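Local coordinates for flagellar protein FliT (Bordetella bronchiseptica, PDB 3H3M) that probably acts as a FliT-type flagellar export chaperone and forms a dimer of helical subunits in the crystal, at residues D26-T31 with L81-E86. Numbering follows the deposited sequence.
Sequences DIANLT and LVRILE
Ile84 of helix 72-105 packs against Ile27, Ala28 and Thr31, successive contact points along one face of helix 20-39. Both isoleucines have CG2 anti to the backbone N and CG1 beside it (chi1 -67° in each), and they cross obliquely. Ile27 CG2 lies 3.8 Å from Ile84 CD1 and 3.9 Å from Ile84 CG2, so one methyl meets both branches of its partner. Beside this pair, Ile84 CG1 rests against the backbone of Ala28, 3.8 Å from Ala28 N. A side chain as small as alanine suits this place, where the alpha carbons of Ala28 and Ile84 come within 5.0 Å. Thr31 CG2 meets Ile84 CG2 at 4.1 Å, while Thr31 OG1 (chi1 57°) turns back to sit 2.9 Å from both Ile27 O and Ala28 O, and Asn87 ND2 hydrogen-bonds to it as well. Threonine thus offers a methyl to the apolar seam with its hydroxyl satisfied. At the exposed border the aliphatic CG of Arg83 passes Ala28 CB. Helix 43-63 adds Leu56 against Ile27 and Tyr53 against Thr31. With segment axes 8.8 Å apart and inclined by 27°, this apolar packing joins the first and last helices of an up-down-up three-helix bundle.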
ATOM      1  N   ASP A  26      -1.273  14.003   1.057  1.00  7.15           N
ATOM      2  CA  ASP A  26      -2.603  13.597   1.494  1.00  7.04           C
ATOM      3  C   ASP A  26      -2.762  12.113   1.617  1.00  5.95           C
ATOM      4  O   ASP A  26      -3.491  11.664   2.498  1.00  6.18           O
ATOM      5  CB  ASP A  26      -3.696  14.145   0.561  1.00  7.58           C
ATOM      6  CG  ASP A  26      -3.782  15.661   0.590  1.00 10.38           C
ATOM      7  OD1 ASP A  26      -3.680  16.252   1.688  1.00 14.00           O
ATOM      8  OD2 ASP A  26      -3.918  16.275  -0.488  1.00 14.23           O
ATOM      9  N   ILE A  27      -2.139  11.357   0.708  1.00  5.58           N
ATOM     10  CA  ILE A  27      -2.171   9.878   0.750  1.00  5.56           C
ATOM     11  C   ILE A  27      -1.337   9.332   1.908  1.00  5.13           C
ATOM     12  O   ILE A  27      -1.742   8.364   2.578  1.00  6.04           O
ATOM     13  CB  ILE A  27      -1.688   9.193  -0.591  1.00  6.24           C
ATOM     14  CG1 ILE A  27      -2.669   9.469  -1.750  1.00  5.67           C
ATOM     15  CG2 ILE A  27      -1.517   7.647  -0.389  1.00  5.45           C
ATOM     16  CD1 ILE A  27      -2.135   9.151  -3.140  1.00  6.63           C
ATOM     17  N   ALA A  28      -0.185   9.943   2.137  1.00  3.66           N
ATOM     18  CA  ALA A  28       0.585   9.656   3.307  1.00  3.49           C
ATOM     19  C   ALA A  28      -0.248   9.963   4.556  1.00  3.25           C
ATOM     20  O   ALA A  28      -0.294   9.175   5.491  1.00  3.24           O
ATOM     21  CB  ALA A  28       1.902  10.440   3.294  1.00  3.00           C
ATOM     22  N   ASN A  29      -0.966  11.079   4.579  1.00  3.17           N
ATOM     23  CA  ASN A  29      -1.703  11.408   5.813  1.00  3.00           C
ATOM     24  C   ASN A  29      -2.811  10.397   6.029  1.00  2.00           C
ATOM     25  O   ASN A  29      -3.001   9.881   7.146  1.00  2.00           O
ATOM     26  CB  ASN A  29      -2.227  12.865   5.809  1.00  3.46           C
ATOM     27  CG  ASN A  29      -1.080  13.901   5.832  1.00  5.63           C
ATOM     28  OD1 ASN A  29       0.038  13.599   6.300  1.00  2.29           O
ATOM     29  ND2 ASN A  29      -1.353  15.118   5.314  1.00  6.21           N
ATOM     30  N   LEU A  30      -3.497  10.080   4.937  1.00  2.00           N
ATOM     31  CA  LEU A  30      -4.575   9.129   4.965  1.00  2.00           C
ATOM     32  C   LEU A  30      -4.103   7.743   5.385  1.00  2.00           C
ATOM     33  O   LEU A  30      -4.726   7.115   6.207  1.00  2.00           O
ATOM     34  CB  LEU A  30      -5.237   9.058   3.605  1.00  2.00           C
ATOM     35  CG  LEU A  30      -6.399   8.090   3.587  1.00  2.00           C
ATOM     36  CD1 LEU A  30      -7.471   8.427   4.609  1.00  2.00           C
ATOM     37  CD2 LEU A  30      -6.958   8.054   2.195  1.00  2.00           C
ATOM     38  N   THR A  31      -2.974   7.295   4.837  1.00  2.00           N
ATOM     39  CA  THR A  31      -2.421   5.974   5.178  1.00  2.00           C
ATOM     40  C   THR A  31      -1.972   5.913   6.639  1.00  2.04           C
ATOM     41  O   THR A  31      -2.021   4.846   7.248  1.00  2.00           O
ATOM     42  CB  THR A  31      -1.293   5.541   4.200  1.00  2.00           C
ATOM     43  OG1 THR A  31      -0.260   6.531   4.189  1.00  2.00           O
ATOM     44  CG2 THR A  31      -1.843   5.369   2.809  1.00  2.00           C
ATOM     45  N   LEU A  81       6.489   8.460  -0.507  1.00  7.98           N
ATOM     46  CA  LEU A  81       6.263   7.102  -0.945  1.00  8.51           C
ATOM     47  C   LEU A  81       6.759   6.072   0.067  1.00  8.14           C
ATOM     48  O   LEU A  81       6.051   5.154   0.426  1.00  7.40           O
ATOM     49  CB  LEU A  81       6.926   6.865  -2.295  1.00  8.93           C
ATOM     50  CG  LEU A  81       6.262   7.627  -3.442  1.00 11.19           C
ATOM     51  CD1 LEU A  81       6.813   7.160  -4.827  1.00 14.50           C
ATOM     52  CD2 LEU A  81       4.762   7.440  -3.364  1.00 13.10           C
ATOM     53  N   VAL A  82       7.988   6.217   0.528  1.00  8.32           N
ATOM     54  CA  VAL A  82       8.498   5.268   1.517  1.00  7.89           C
ATOM     55  C   VAL A  82       7.531   5.206   2.689  1.00  8.04           C
ATOM     56  O   VAL A  82       7.225   4.132   3.187  1.00  7.57           O
ATOM     57  CB  VAL A  82       9.861   5.663   2.023  1.00  7.42           C
ATOM     58  CG1 VAL A  82      10.079   5.060   3.360  1.00  6.19           C
ATOM     59  CG2 VAL A  82      10.928   5.220   1.030  1.00  5.45           C
ATOM     60  N   ARG A  83       7.040   6.373   3.096  1.00  8.11           N
ATOM     61  CA  ARG A  83       6.081   6.472   4.197  1.00  8.15           C
ATOM     62  C   ARG A  83       4.725   5.801   3.888  1.00  7.71           C
ATOM     63  O   ARG A  83       4.153   5.123   4.770  1.00  6.64           O
ATOM     64  CB  ARG A  83       5.857   7.929   4.560  1.00  8.11           C
ATOM     65  CG  ARG A  83       4.765   8.161   5.639  1.00 11.34           C
ATOM     66  CD  ARG A  83       5.043   7.428   7.033  1.00 13.57           C
ATOM     67  NE  ARG A  83       6.413   7.641   7.559  1.00 15.01           N
ATOM     68  CZ  ARG A  83       6.791   8.597   8.429  1.00 15.29           C
ATOM     69  NH1 ARG A  83       5.913   9.465   8.926  1.00 14.54           N
ATOM     70  NH2 ARG A  83       8.063   8.684   8.820  1.00 13.08           N
ATOM     71  N   ILE A  84       4.213   6.018   2.668  1.00  6.53           N
ATOM     72  CA  ILE A  84       2.934   5.418   2.245  1.00  5.90           C
ATOM     73  C   ILE A  84       3.082   3.904   2.195  1.00  6.02           C
ATOM     74  O   ILE A  84       2.234   3.159   2.680  1.00  5.27           O
ATOM     75  CB  ILE A  84       2.524   5.885   0.811  1.00  5.65           C
ATOM     76  CG1 ILE A  84       2.190   7.384   0.747  1.00  5.32           C
ATOM     77  CG2 ILE A  84       1.339   5.093   0.260  1.00  4.56           C
ATOM     78  CD1 ILE A  84       2.251   7.941  -0.678  1.00  2.00           C
ATOM     79  N   LEU A  85       4.147   3.435   1.560  1.00  6.41           N
ATOM     80  CA  LEU A  85       4.391   2.005   1.505  1.00  6.96           C
ATOM     81  C   LEU A  85       4.593   1.395   2.917  1.00  8.36           C
ATOM     82  O   LEU A  85       4.040   0.341   3.218  1.00  9.68           O
ATOM     83  CB  LEU A  85       5.579   1.693   0.600  1.00  6.75           C
ATOM     84  CG  LEU A  85       5.473   2.038  -0.915  1.00  6.25           C
ATOM     85  CD1 LEU A  85       6.830   1.752  -1.642  1.00  2.71           C
ATOM     86  CD2 LEU A  85       4.276   1.380  -1.628  1.00  2.00           C
ATOM     87  N   GLU A  86       5.389   2.035   3.770  1.00  8.99           N
ATOM     88  CA  GLU A  86       5.588   1.552   5.147  1.00  9.67           C
ATOM     89  C   GLU A  86       4.260   1.471   5.916  1.00  9.84           C
ATOM     90  O   GLU A  86       4.011   0.537   6.696  1.00 10.34           O
ATOM     91  CB  GLU A  86       6.522   2.475   5.929  1.00  9.82           C
ATOM     92  CG  GLU A  86       7.986   2.346   5.629  1.00 10.68           C
ATOM     93  CD  GLU A  86       8.859   3.237   6.544  1.00 11.64           C
ATOM     94  OE1 GLU A  86       8.339   4.225   7.126  1.00 12.03           O
ATOM     95  OE2 GLU A  86      10.071   2.929   6.664  1.00 11.32           O
TER